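Local coordinates for protein manganese lipoxygenase (Gaeumannomyces graminis, PDB 5FX8) that uses a manganese ion to oxygenate linoleic and alpha-linolenic acids to 11S- and 13R-hydroperoxy fatty acids, at residues A64-L69 and A303-L308; T81-G86 and I328-G333; D282-Q287 and S352-F357; S360-G365 and Q448-P453. All coordinates share one frame; numbering follows the deposited sequence.

In the fold
Contacts 1, 2 and 3 are buried, whereas contact 4 lies at the surface. Helix 268-305 links two of them: its C-terminal end enters contact 1, and a turn nearer its middle, shortly before the manganese ligands H290 and H294, enters contact 3, about 33 Å away between centres. Helix 351-363 likewise serves contacts 3 and 4. The chemistry changes along these helices. Contact 3 is an aromatic cluster between helix faces; contacts 1, 2 and 4 all use basic side chains on backbone carbonyls, near helix ends in 1 and 4 and at the approach to a short strand in 2. Contacts 2 and 4 touch where F82 packs on Q448.

Contact 1 of 4, residues A64-L69 and A303-L308; sequences ARKREL and AAFRTL
K66 extends from helix 56-69 across the F305 ring and delivers its ammonium group to the end of helix 268-305. A bend at chi3 (-64°) sets its CE. CD rests over the ring face, offset toward the rim, 3.6 Å from CZ of F305. NZ lies over the same ring in a cation-pi contact, 4.1 Å from the centroid. Two carbonyls then grip it: NZ bonds F305 O at 2.9 Å, on a lone pair in the carbonyl plane, and L308 O, also at 2.9 Å, nearly in line with that C=O bond. A long aliphatic chain with a charged tip suits this buried position, since the methylenes cover the aromatic face while NZ meets acceptors, including D310 in a salt bridge.

Beside it, R67 and R306, each with a chain bent at chi3, which places NE, cross at about a right angle and exchange bonds. R67 NH1 donates to R306 O at 2.9 Å, approaching from above that carbonyl's plane. R306 NH1 returns a longer bond of 3.3 Å to R67 O and also reaches F70 O. The guanidinium planes are 55° apart, with NH2 of R306 over the centre of the R67 group and 3.5 Å from R67 NH2.

Two cations this close would be expected to repel each other. E442, on helix 434-444, forms salt bridges with both arginines, so its carboxylate probably offsets that repulsion, while carbonyls near the end of helix 268-305 offer partial negative charge to K66 and R67.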
loop_
_atom_site.group_PDB
_atom_site.type_symbol
_atom_site.label_atom_id
_atom_site.label_comp_id
_atom_site.label_asym_id
_atom_site.label_seq_id
_atom_site.Cartn_x
_atom_site.Cartn_y
_atom_site.Cartn_z
ATOM N N ALA A 64 32.293 12.376 0.975
ATOM C CA ALA A 64 32.739 12.663 2.329
ATOM C C ALA A 64 31.830 13.683 2.989
ATOM O O ALA A 64 31.628 13.638 4.204
ATOM C CB ALA A 64 34.177 13.137 2.336
ATOM N N ARG A 65 31.237 14.575 2.201
ATOM C CA ARG A 65 30.333 15.559 2.769
ATOM C C ARG A 65 28.949 14.978 3.060
ATOM O O ARG A 65 28.331 15.343 4.064
ATOM C CB ARG A 65 30.248 16.768 1.847
ATOM C CG ARG A 65 29.420 17.874 2.413
ATOM C CD ARG A 65 30.213 19.123 2.803
ATOM N NE ARG A 65 29.318 20.176 3.294
ATOM C CZ ARG A 65 28.659 21.028 2.509
ATOM N NH1 ARG A 65 28.778 20.961 1.187
ATOM N NH2 ARG A 65 27.868 21.943 3.049
ATOM N N LYS A 66 28.455 14.054 2.232
ATOM C CA LYS A 66 27.296 13.268 2.641
ATOM C C LYS A 66 27.538 12.562 3.969
ATOM O O LYS A 66 26.627 12.457 4.790
ATOM C CB LYS A 66 26.942 12.240 1.572
ATOM C CG LYS A 66 26.246 12.820 0.363
ATOM C CD LYS A 66 25.430 11.775 -0.377
ATOM C CE LYS A 66 26.318 10.710 -0.949
ATOM N NZ LYS A 66 25.602 9.669 -1.719
ATOM N N ARG A 67 28.743 12.037 4.191
ATOM C CA ARG A 67 28.983 11.329 5.447
ATOM C C ARG A 67 29.038 12.254 6.653
ATOM O O ARG A 67 28.967 11.771 7.790
ATOM C CB ARG A 67 30.264 10.507 5.377
ATOM C CG ARG A 67 30.156 9.351 4.422
ATOM C CD ARG A 67 31.496 8.667 4.117
ATOM N NE ARG A 67 31.991 7.990 5.287
ATOM C CZ ARG A 67 31.689 6.752 5.627
ATOM N NH1 ARG A 67 30.893 6.025 4.871
ATOM N NH2 ARG A 67 32.199 6.240 6.728
ATOM N N GLU A 68 29.166 13.556 6.456
ATOM C CA GLU A 68 29.109 14.431 7.613
ATOM C C GLU A 68 27.694 14.854 7.958
ATOM O O GLU A 68 27.452 15.281 9.081
ATOM C CB GLU A 68 29.961 15.682 7.394
ATOM C CG GLU A 68 31.448 15.468 7.562
ATOM C CD GLU A 68 32.280 16.708 7.245
ATOM O OE1 GLU A 68 32.126 17.304 6.146
ATOM O OE2 GLU A 68 33.099 17.079 8.112
ATOM N N LEU A 69 26.762 14.742 7.039
ATOM C CA LEU A 69 25.453 15.317 7.234
ATOM C C LEU A 69 24.337 14.289 7.263
ATOM O O LEU A 69 23.227 14.630 7.678
ATOM C CB LEU A 69 25.163 16.356 6.143
ATOM C CG LEU A 69 26.241 17.403 5.889
ATOM C CD1 LEU A 69 25.893 18.282 4.717
ATOM C CD2 LEU A 69 26.351 18.226 7.083
ATOM N N ALA A 303 23.244 2.753 4.491
ATOM C CA ALA A 303 24.630 2.396 4.303
ATOM C C ALA A 303 25.076 2.730 2.880
ATOM O O ALA A 303 26.167 3.280 2.686
ATOM C CB ALA A 303 24.808 0.922 4.663
ATOM N N ALA A 304 24.210 2.489 1.880
ATOM C CA ALA A 304 24.567 2.839 0.505
ATOM C C ALA A 304 24.708 4.345 0.322
ATOM O O ALA A 304 25.658 4.809 -0.312
ATOM C CB ALA A 304 23.548 2.283 -0.490
ATOM N N PHE A 305 23.761 5.123 0.836
ATOM C CA PHE A 305 23.819 6.570 0.635
ATOM C C PHE A 305 25.079 7.170 1.247
ATOM O O PHE A 305 25.643 8.114 0.702
ATOM C CB PHE A 305 22.569 7.216 1.224
ATOM C CG PHE A 305 22.343 8.631 0.803
ATOM C CD1 PHE A 305 21.875 8.929 -0.455
ATOM C CD2 PHE A 305 22.546 9.668 1.697
ATOM C CE1 PHE A 305 21.648 10.226 -0.815
ATOM C CE2 PHE A 305 22.312 10.966 1.346
ATOM C CZ PHE A 305 21.864 11.254 0.105
ATOM N N ARG A 306 25.545 6.610 2.347
ATOM C CA ARG A 306 26.794 7.034 2.964
ATOM C C ARG A 306 28.068 6.600 2.230
ATOM O O ARG A 306 29.155 6.952 2.692
ATOM C CB ARG A 306 26.842 6.516 4.403
ATOM C CG ARG A 306 25.796 7.161 5.284
ATOM C CD ARG A 306 25.947 6.741 6.687
ATOM N NE ARG A 306 27.344 6.734 7.080
ATOM C CZ ARG A 306 27.989 7.772 7.595
ATOM N NH1 ARG A 306 27.365 8.924 7.799
ATOM N NH2 ARG A 306 29.263 7.647 7.910
ATOM N N THR A 307 27.994 5.876 1.109
ATOM C CA THR A 307 29.200 5.279 0.531
ATOM C C THR A 307 29.240 5.336 -0.994
ATOM O O THR A 307 30.303 5.555 -1.573
ATOM C CB THR A 307 29.350 3.810 0.949
ATOM O OG1 THR A 307 28.109 3.118 0.742
ATOM C CG2 THR A 307 29.823 3.658 2.376
ATOM N N LEU A 308 28.113 5.093 -1.655
ATOM C CA LEU A 308 28.034 5.226 -3.099
ATOM C C LEU A 308 27.826 6.682 -3.474
ATOM O O LEU A 308 27.107 7.423 -2.796
ATOM C CB LEU A 308 26.883 4.413 -3.677
ATOM C CG LEU A 308 26.715 2.989 -3.222
ATOM C CD1 LEU A 308 25.490 2.414 -3.844
ATOM C CD2 LEU A 308 27.916 2.244 -3.644
#

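Contact 2 of 4, residues T81-G86 and I328-G333; sequences TFYPTG and IRPVGG
T81 O receives the shortest polar bond of this contact, from R329 NH1 at 2.8 Å and nearly straight at 167°. The oxygen lies in the guanidinium plane, although the donor is tilted out of the carbonyl plane of T81. R329 NH2 adds a weak bond to F82 O at 3.2 Å and lies 3.4 Å from the methyl CG2 of T81. Arginine suits the place because one planar group can address several carbonyls at once: NH1 also bonds T76 O, and NE forms a salt bridge with E298 of helix 268-305, the helix that carries the manganese ligand H294, whose side chain is about 6 Å from that of R329.

The carbonyls of T81 and F82 lie at the approach to strand 83-85, which pairs with strand 71-73 in a small antiparallel sheet; R329 comes from the first turn of helix 328-336. Y83 and R329 slide past each other in opposite directions, ring and guanidinium planes 78° apart. CB of Y83 stands over the centre of the guanidinium, and the ring turns its edge to the arginine, with CD1 3.6 Å from NE of R329.

The CB of Y83 points toward the helix and CG is anti to the backbone N (chi1 -175°), with the ring following on to P330, where CZ of Y83 lies 4.0 Å from CD of the proline. OH of Y83 is 3.3 Å from CG of P330. That hydroxyl bonds Y326 O, just ahead of helix 328-336.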
loop_
_atom_site.group_PDB
_atom_site.type_symbol
_atom_site.label_atom_id
_atom_site.label_comp_id
_atom_site.label_asym_id
_atom_site.label_seq_id
_atom_site.Cartn_x
_atom_site.Cartn_y
_atom_site.Cartn_z
ATOM N N THR A 81 16.206 -0.871 13.636
ATOM C CA THR A 81 17.225 -0.413 12.718
ATOM C C THR A 81 17.435 1.085 12.906
ATOM O O THR A 81 16.506 1.802 13.266
ATOM C CB THR A 81 16.761 -0.760 11.289
ATOM O OG1 THR A 81 17.052 -2.119 10.992
ATOM C CG2 THR A 81 17.367 0.080 10.306
ATOM N N PHE A 82 18.654 1.556 12.670
ATOM C CA PHE A 82 18.925 2.982 12.732
ATOM C C PHE A 82 18.066 3.725 11.715
ATOM O O PHE A 82 17.837 3.250 10.607
ATOM C CB PHE A 82 20.413 3.251 12.451
ATOM C CG PHE A 82 21.375 2.671 13.470
ATOM C CD1 PHE A 82 21.137 2.779 14.832
ATOM C CD2 PHE A 82 22.549 2.039 13.061
ATOM C CE1 PHE A 82 22.041 2.264 15.749
ATOM C CE2 PHE A 82 23.447 1.511 13.990
ATOM C CZ PHE A 82 23.188 1.624 15.318
ATOM N N TYR A 83 17.594 4.887 12.091
ATOM C CA TYR A 83 16.885 5.804 11.214
ATOM C C TYR A 83 17.766 7.015 10.960
ATOM O O TYR A 83 18.485 7.446 11.858
ATOM C CB TYR A 83 15.554 6.241 11.831
ATOM C CG TYR A 83 14.706 7.087 10.924
ATOM C CD1 TYR A 83 13.855 6.507 9.997
ATOM C CD2 TYR A 83 14.756 8.459 10.985
ATOM C CE1 TYR A 83 13.093 7.274 9.184
ATOM C CE2 TYR A 83 14.005 9.213 10.178
ATOM C CZ TYR A 83 13.177 8.628 9.281
ATOM O OH TYR A 83 12.418 9.423 8.470
ATOM N N PRO A 84 17.785 7.546 9.742
ATOM C CA PRO A 84 18.744 8.604 9.422
ATOM C C PRO A 84 18.458 9.885 10.159
ATOM O O PRO A 84 17.319 10.334 10.244
ATOM C CB PRO A 84 18.572 8.802 7.911
ATOM C CG PRO A 84 17.325 8.252 7.603
ATOM C CD PRO A 84 17.102 7.097 8.527
ATOM N N THR A 85 19.519 10.489 10.657
ATOM C CA THR A 85 19.410 11.800 11.260
ATOM C C THR A 85 20.502 12.676 10.672
ATOM O O THR A 85 21.054 12.325 9.633
ATOM C CB THR A 85 19.492 11.690 12.783
ATOM O OG1 THR A 85 19.166 12.948 13.353
ATOM C CG2 THR A 85 20.875 11.256 13.223
ATOM N N GLY A 86 20.817 13.814 11.294
ATOM C CA GLY A 86 21.710 14.789 10.700
ATOM C C GLY A 86 20.971 15.762 9.802
ATOM O O GLY A 86 19.804 15.588 9.467
ATOM N N ILE A 328 7.703 6.461 6.346
ATOM C CA ILE A 328 6.828 5.500 7.011
ATOM C C ILE A 328 7.038 5.516 8.523
ATOM O O ILE A 328 6.070 5.449 9.284
ATOM C CB ILE A 328 7.004 4.087 6.417
ATOM C CG1 ILE A 328 6.760 4.106 4.909
ATOM C CG2 ILE A 328 6.018 3.113 7.040
ATOM C CD1 ILE A 328 5.428 4.623 4.507
ATOM N N ARG A 329 8.278 5.611 8.993
ATOM C CA ARG A 329 8.472 5.680 10.441
ATOM C C ARG A 329 7.940 6.984 11.055
ATOM O O ARG A 329 7.206 6.917 12.055
ATOM C CB ARG A 329 9.941 5.412 10.776
ATOM C CG ARG A 329 10.333 3.975 10.500
ATOM C CD ARG A 329 11.499 3.487 11.357
ATOM N NE ARG A 329 12.679 3.107 10.571
ATOM C CZ ARG A 329 13.810 2.638 11.079
ATOM N NH1 ARG A 329 13.940 2.474 12.377
ATOM N NH2 ARG A 329 14.806 2.332 10.284
ATOM N N PRO A 330 8.233 8.174 10.524
ATOM C CA PRO A 330 7.650 9.389 11.116
ATOM C C PRO A 330 6.133 9.449 11.076
ATOM O O PRO A 330 5.492 9.878 12.054
ATOM C CB PRO A 330 8.258 10.497 10.260
ATOM C CG PRO A 330 9.418 9.938 9.700
ATOM C CD PRO A 330 9.201 8.513 9.479
ATOM N N VAL A 331 5.541 9.086 9.940
ATOM C CA VAL A 331 4.097 9.168 9.789
ATOM C C VAL A 331 3.432 8.143 10.689
ATOM O O VAL A 331 2.467 8.447 11.405
ATOM C CB VAL A 331 3.701 8.986 8.312
ATOM C CG1 VAL A 331 2.205 8.805 8.150
ATOM C CG2 VAL A 331 4.170 10.166 7.494
ATOM N N GLY A 332 3.972 6.928 10.700
ATOM C CA GLY A 332 3.431 5.895 11.559
ATOM C C GLY A 332 3.520 6.255 13.027
ATOM O O GLY A 332 2.586 6.027 13.788
ATOM N N GLY A 333 4.634 6.849 13.439
ATOM C CA GLY A 333 4.748 7.286 14.811
ATOM C C GLY A 333 3.809 8.415 15.171
ATOM O O GLY A 333 3.412 8.543 16.331
#

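Contact 3 of 4, residues D282-Q287 and S352-F357; sequences DLFYSQ and SAAIDF
F284 turns the edge of its ring toward the face of F357 in a T-shaped pair, with centroids 5.7 Å apart and planes at 69°. Both rings and the alanines beside them are buried, and they form the closely packed part of the contact. CE1 of F284 lies 4.1 Å from CG of F357, while the other meta carbon, CE2, meets the backbone of helix 351-363, 3.9 Å from CA of A354. A small residue suits that position, because the phenyl rim can come right up to the main chain; CZ of F284 also has A353 O near its plane, at 4.0 Å. CG of F284 is anti to its backbone N (chi1 174°), starting the side chain out of its helix, and the ring end comes close to helix 351-363.

Y285 completes the aromatic cluster on the more open side. It is partly exposed and buries less of its own surface against helix 351-363 than F284 does, although its one approach is close, CD2 of Y285 to CZ of F357 at 3.7 Å.

The axes of the two short helix segments pass 10.2 Å apart and cross at -56°. W343 of helix 342-346 packs on A354, and M288, one turn on from F284 along helix 268-305, touches both A354 and F357. The ring of Y285 meets those of Y289 and of H217, the residue that follows strand 212-216.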
loop_
_atom_site.group_PDB
_atom_site.type_symbol
_atom_site.label_atom_id
_atom_site.label_comp_id
_atom_site.label_asym_id
_atom_site.label_seq_id
_atom_site.Cartn_x
_atom_site.Cartn_y
_atom_site.Cartn_z
ATOM N N ASP A 282 -3.091 -13.610 13.736
ATOM C CA ASP A 282 -2.345 -13.563 12.491
ATOM C C ASP A 282 -2.331 -12.161 11.900
ATOM O O ASP A 282 -1.316 -11.734 11.344
ATOM C CB ASP A 282 -2.936 -14.568 11.508
ATOM C CG ASP A 282 -1.994 -14.895 10.389
ATOM O OD1 ASP A 282 -0.953 -15.517 10.668
ATOM O OD2 ASP A 282 -2.286 -14.512 9.234
ATOM N N LEU A 283 -3.431 -11.419 12.032
ATOM C CA LEU A 283 -3.442 -10.036 11.567
ATOM C C LEU A 283 -2.473 -9.180 12.374
ATOM O O LEU A 283 -1.704 -8.383 11.811
ATOM C CB LEU A 283 -4.858 -9.468 11.637
ATOM C CG LEU A 283 -5.065 -8.112 10.943
ATOM C CD1 LEU A 283 -4.504 -8.029 9.504
ATOM C CD2 LEU A 283 -6.534 -7.769 10.941
ATOM N N PHE A 284 -2.496 -9.323 13.697
ATOM C CA PHE A 284 -1.512 -8.616 14.495
ATOM C C PHE A 284 -0.107 -8.941 14.022
ATOM O O PHE A 284 0.737 -8.045 13.886
ATOM C CB PHE A 284 -1.693 -8.993 15.953
ATOM C CG PHE A 284 -0.645 -8.449 16.861
ATOM C CD1 PHE A 284 0.513 -9.167 17.125
ATOM C CD2 PHE A 284 -0.839 -7.243 17.494
ATOM C CE1 PHE A 284 1.449 -8.669 17.969
ATOM C CE2 PHE A 284 0.088 -6.750 18.338
ATOM C CZ PHE A 284 1.233 -7.449 18.584
ATOM N N TYR A 285 0.158 -10.229 13.770
ATOM C CA TYR A 285 1.497 -10.648 13.376
ATOM C C TYR A 285 1.918 -9.993 12.073
ATOM O O TYR A 285 3.018 -9.457 11.962
ATOM C CB TYR A 285 1.572 -12.165 13.238
ATOM C CG TYR A 285 2.902 -12.649 12.690
ATOM C CD1 TYR A 285 3.116 -12.763 11.320
ATOM C CD2 TYR A 285 3.942 -12.986 13.538
ATOM C CE1 TYR A 285 4.316 -13.179 10.826
ATOM C CE2 TYR A 285 5.139 -13.416 13.050
ATOM C CZ TYR A 285 5.319 -13.509 11.692
ATOM O OH TYR A 285 6.515 -13.941 11.185
ATOM N N SER A 286 1.070 -10.071 11.054
ATOM C CA SER A 286 1.482 -9.626 9.736
ATOM C C SER A 286 1.706 -8.130 9.747
ATOM O O SER A 286 2.702 -7.620 9.202
ATOM C CB SER A 286 0.433 -10.024 8.706
ATOM O OG SER A 286 -0.663 -9.145 8.720
ATOM N N GLN A 287 0.815 -7.412 10.421
ATOM C CA GLN A 287 0.976 -5.974 10.453
ATOM C C GLN A 287 2.228 -5.578 11.211
ATOM O O GLN A 287 2.856 -4.573 10.886
ATOM C CB GLN A 287 -0.270 -5.309 11.029
ATOM C CG GLN A 287 -1.471 -5.438 10.105
ATOM C CD GLN A 287 -1.088 -5.413 8.616
ATOM O OE1 GLN A 287 -0.667 -4.388 8.098
ATOM N NE2 GLN A 287 -1.229 -6.555 7.939
ATOM N N SER A 352 1.425 0.076 22.231
ATOM C CA SER A 352 2.684 -0.221 22.898
ATOM C C SER A 352 3.113 -1.661 22.659
ATOM O O SER A 352 4.316 -1.955 22.574
ATOM C CB SER A 352 2.539 0.038 24.391
ATOM O OG SER A 352 1.464 -0.732 24.882
ATOM N N ALA A 353 2.140 -2.577 22.560
ATOM C CA ALA A 353 2.442 -3.980 22.292
ATOM C C ALA A 353 2.784 -4.195 20.825
ATOM O O ALA A 353 3.740 -4.913 20.498
ATOM C CB ALA A 353 1.260 -4.852 22.694
ATOM N N ALA A 354 2.007 -3.577 19.931
ATOM C CA ALA A 354 2.334 -3.573 18.508
ATOM C C ALA A 354 3.761 -3.108 18.247
ATOM O O ALA A 354 4.472 -3.715 17.453
ATOM C CB ALA A 354 1.359 -2.680 17.745
ATOM N N ILE A 355 4.184 -2.009 18.885
ATOM C CA ILE A 355 5.532 -1.496 18.657
ATOM C C ILE A 355 6.564 -2.406 19.308
ATOM O O ILE A 355 7.684 -2.525 18.816
ATOM C CB ILE A 355 5.640 -0.034 19.150
ATOM C CG1 ILE A 355 5.021 0.919 18.144
ATOM C CG2 ILE A 355 7.070 0.418 19.303
ATOM C CD1 ILE A 355 5.786 0.960 16.885
ATOM N N ASP A 356 6.212 -3.071 20.409
ATOM C CA ASP A 356 7.180 -3.964 21.045
ATOM C C ASP A 356 7.469 -5.197 20.191
ATOM O O ASP A 356 8.581 -5.735 20.236
ATOM C CB ASP A 356 6.682 -4.344 22.443
ATOM C CG ASP A 356 7.471 -5.490 23.090
ATOM O OD1 ASP A 356 8.565 -5.230 23.644
ATOM O OD2 ASP A 356 6.974 -6.646 23.102
ATOM N N PHE A 357 6.514 -5.639 19.374
ATOM C CA PHE A 357 6.717 -6.911 18.685
ATOM C C PHE A 357 7.896 -6.941 17.695
ATOM O O PHE A 357 8.714 -7.872 17.785
ATOM C CB PHE A 357 5.405 -7.321 18.026
ATOM C CG PHE A 357 5.472 -8.644 17.387
ATOM C CD1 PHE A 357 5.398 -9.793 18.149
ATOM C CD2 PHE A 357 5.626 -8.753 16.026
ATOM C CE1 PHE A 357 5.461 -11.016 17.572
ATOM C CE2 PHE A 357 5.693 -9.978 15.441
ATOM C CZ PHE A 357 5.613 -11.112 16.212
#

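Contact 4 of 4, residues S360-G365 and Q448-P453; sequences SVYAQG and QVRDFP
The guanidinium of R450 lies flat on one face of the Y362 ring, planes 14° apart and centres 3.8 Å apart, a stacked cation-pi pair. In the plane of the tyrosine ring, at its hydroxyl edge, sit two waters; at the outer edge of the guanidinium, in plane, is the carbonyl group of Y362 itself. R450 thus meets the same residue twice, by ring and by main chain.

That carbonyl belongs to the C-terminal end of helix 351-363, which closes in a Schellman motif. G365, with positive phi (103°), leaves the helical path, a conformation that glycine adopts readily, and its N bonds back to Y362 O. R450 grips the same oxygen end-on with two nitrogens, NH1 and NH2, each modelled at 2.5 Å; geometry so close is doubtful in detail. A cation at a helix C-terminus should be favourable, because the carbonyls there point off the end of the helix with partial negative charge.

The CG of Y362 is anti to the backbone N (chi1 -157°); the end of the side chain comes nearer the loop 448-453, and R450 passes it in the opposite direction. Y362 also packs on L292 of helix 268-305, while the backbone of R450 bonds F369.

The phenol is joined to the loop through water. One water links Y362 OH, 2.6 Å away, to Q448 O, to which it donates; the other lies 2.7 Å from Y362 OH and accepts from R450 N at 3.0 Å.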
loop_
_atom_site.group_PDB
_atom_site.type_symbol
_atom_site.label_atom_id
_atom_site.label_comp_id
_atom_site.label_asym_id
_atom_site.label_seq_id
_atom_site.Cartn_x
_atom_site.Cartn_y
_atom_site.Cartn_z
ATOM N N SER A 360 11.122 -7.130 19.576
ATOM C CA SER A 360 11.347 -8.461 20.144
ATOM C C SER A 360 11.836 -9.441 19.098
ATOM O O SER A 360 12.711 -10.264 19.377
ATOM C CB SER A 360 10.072 -9.023 20.746
ATOM O OG SER A 360 9.566 -8.183 21.732
ATOM N N VAL A 361 11.229 -9.416 17.913
ATOM C CA VAL A 361 11.705 -10.261 16.828
ATOM C C VAL A 361 13.169 -9.971 16.545
ATOM O O VAL A 361 14.000 -10.879 16.507
ATOM C CB VAL A 361 10.833 -10.067 15.578
ATOM C CG1 VAL A 361 11.360 -10.873 14.418
ATOM C CG2 VAL A 361 9.423 -10.464 15.884
ATOM N N TYR A 362 13.505 -8.693 16.376
ATOM C CA TYR A 362 14.865 -8.309 16.039
ATOM C C TYR A 362 15.827 -8.693 17.145
ATOM O O TYR A 362 16.966 -9.104 16.886
ATOM C CB TYR A 362 14.920 -6.810 15.783
ATOM C CG TYR A 362 16.085 -6.379 14.927
ATOM C CD1 TYR A 362 16.155 -6.733 13.584
ATOM C CD2 TYR A 362 17.106 -5.617 15.458
ATOM C CE1 TYR A 362 17.223 -6.352 12.812
ATOM C CE2 TYR A 362 18.159 -5.219 14.694
ATOM C CZ TYR A 362 18.220 -5.585 13.385
ATOM O OH TYR A 362 19.302 -5.169 12.670
ATOM N N ALA A 363 15.381 -8.572 18.388
ATOM C CA ALA A 363 16.224 -8.946 19.507
ATOM C C ALA A 363 16.443 -10.457 19.564
ATOM O O ALA A 363 17.491 -10.903 20.034
ATOM C CB ALA A 363 15.612 -8.399 20.797
ATOM N N GLN A 364 15.497 -11.261 19.075
ATOM C CA GLN A 364 15.721 -12.705 19.037
ATOM C C GLN A 364 16.517 -13.150 17.802
ATOM O O GLN A 364 16.679 -14.346 17.587
ATOM C CB GLN A 364 14.390 -13.464 19.097
ATOM C CG GLN A 364 13.589 -13.264 20.386
ATOM C CD GLN A 364 12.132 -13.731 20.278
ATOM O OE1 GLN A 364 11.718 -14.297 19.264
ATOM N NE2 GLN A 364 11.349 -13.480 21.325
ATOM N N GLY A 365 17.005 -12.233 16.982
ATOM C CA GLY A 365 17.828 -12.572 15.851
ATOM C C GLY A 365 17.138 -12.525 14.512
ATOM O O GLY A 365 17.749 -12.918 13.512
ATOM N N GLN A 448 25.399 -1.693 10.986
ATOM C CA GLN A 448 24.996 -2.853 11.783
ATOM C C GLN A 448 23.870 -3.637 11.135
ATOM O O GLN A 448 22.941 -4.059 11.812
ATOM C CB GLN A 448 24.589 -2.466 13.204
ATOM C CG GLN A 448 25.692 -1.884 14.065
ATOM C CD GLN A 448 25.223 -1.502 15.472
ATOM O OE1 GLN A 448 24.054 -1.674 15.842
ATOM N NE2 GLN A 448 26.138 -0.968 16.254
ATOM N N VAL A 449 23.952 -3.839 9.835
ATOM C CA VAL A 449 23.002 -4.688 9.122
ATOM C C VAL A 449 23.285 -6.155 9.428
ATOM O O VAL A 449 24.432 -6.604 9.387
ATOM C CB VAL A 449 23.082 -4.414 7.614
ATOM C CG1 VAL A 449 22.118 -5.288 6.880
ATOM C CG2 VAL A 449 22.817 -2.940 7.305
ATOM N N ARG A 450 22.238 -6.911 9.730
ATOM C CA ARG A 450 22.333 -8.347 9.974
ATOM C C ARG A 450 22.289 -9.162 8.692
ATOM O O ARG A 450 21.437 -8.941 7.831
ATOM C CB ARG A 450 21.188 -8.829 10.865
ATOM C CG ARG A 450 21.527 -8.870 12.307
ATOM C CD ARG A 450 20.469 -9.533 13.118
ATOM N NE ARG A 450 20.412 -8.908 14.432
ATOM C CZ ARG A 450 19.339 -8.936 15.190
ATOM N NH1 ARG A 450 18.260 -9.554 14.749
ATOM N NH2 ARG A 450 19.336 -8.343 16.375
ATOM N N ASP A 451 23.173 -10.160 8.618
ATOM C CA ASP A 451 23.143 -11.189 7.585
ATOM C C ASP A 451 23.213 -10.574 6.184
ATOM O O ASP A 451 22.436 -10.898 5.281
ATOM C CB ASP A 451 21.911 -12.078 7.749
ATOM C CG ASP A 451 22.142 -13.476 7.249
ATOM O OD1 ASP A 451 23.217 -13.743 6.656
ATOM O OD2 ASP A 451 21.234 -14.302 7.429
ATOM N N PHE A 452 24.058 -9.748 6.034
ATOM C CA PHE A 452 24.390 -9.129 4.786
ATOM C C PHE A 452 25.639 -9.781 4.228
ATOM O O PHE A 452 26.521 -10.179 4.989
ATOM C CB PHE A 452 24.632 -7.632 4.991
ATOM C CG PHE A 452 24.415 -6.805 3.768
ATOM C CD1 PHE A 452 23.163 -6.692 3.220
ATOM C CD2 PHE A 452 25.462 -6.128 3.176
ATOM C CE1 PHE A 452 22.966 -5.931 2.104
ATOM C CE2 PHE A 452 25.265 -5.352 2.056
ATOM C CZ PHE A 452 24.022 -5.258 1.519
ATOM N N PRO A 453 25.741 -9.914 2.912
ATOM C CA PRO A 453 26.935 -10.535 2.328
ATOM C C PRO A 453 28.206 -9.860 2.810
ATOM O O PRO A 453 28.326 -8.643 2.805
ATOM C CB PRO A 453 26.730 -10.348 0.825
ATOM C CG PRO A 453 25.736 -9.272 0.714
ATOM C CD PRO A 453 24.842 -9.392 1.878
HETATM O O HOH W 1 20.963 -3.410 13.652
HETATM O O HOH W 2 19.610 -5.442 9.967
#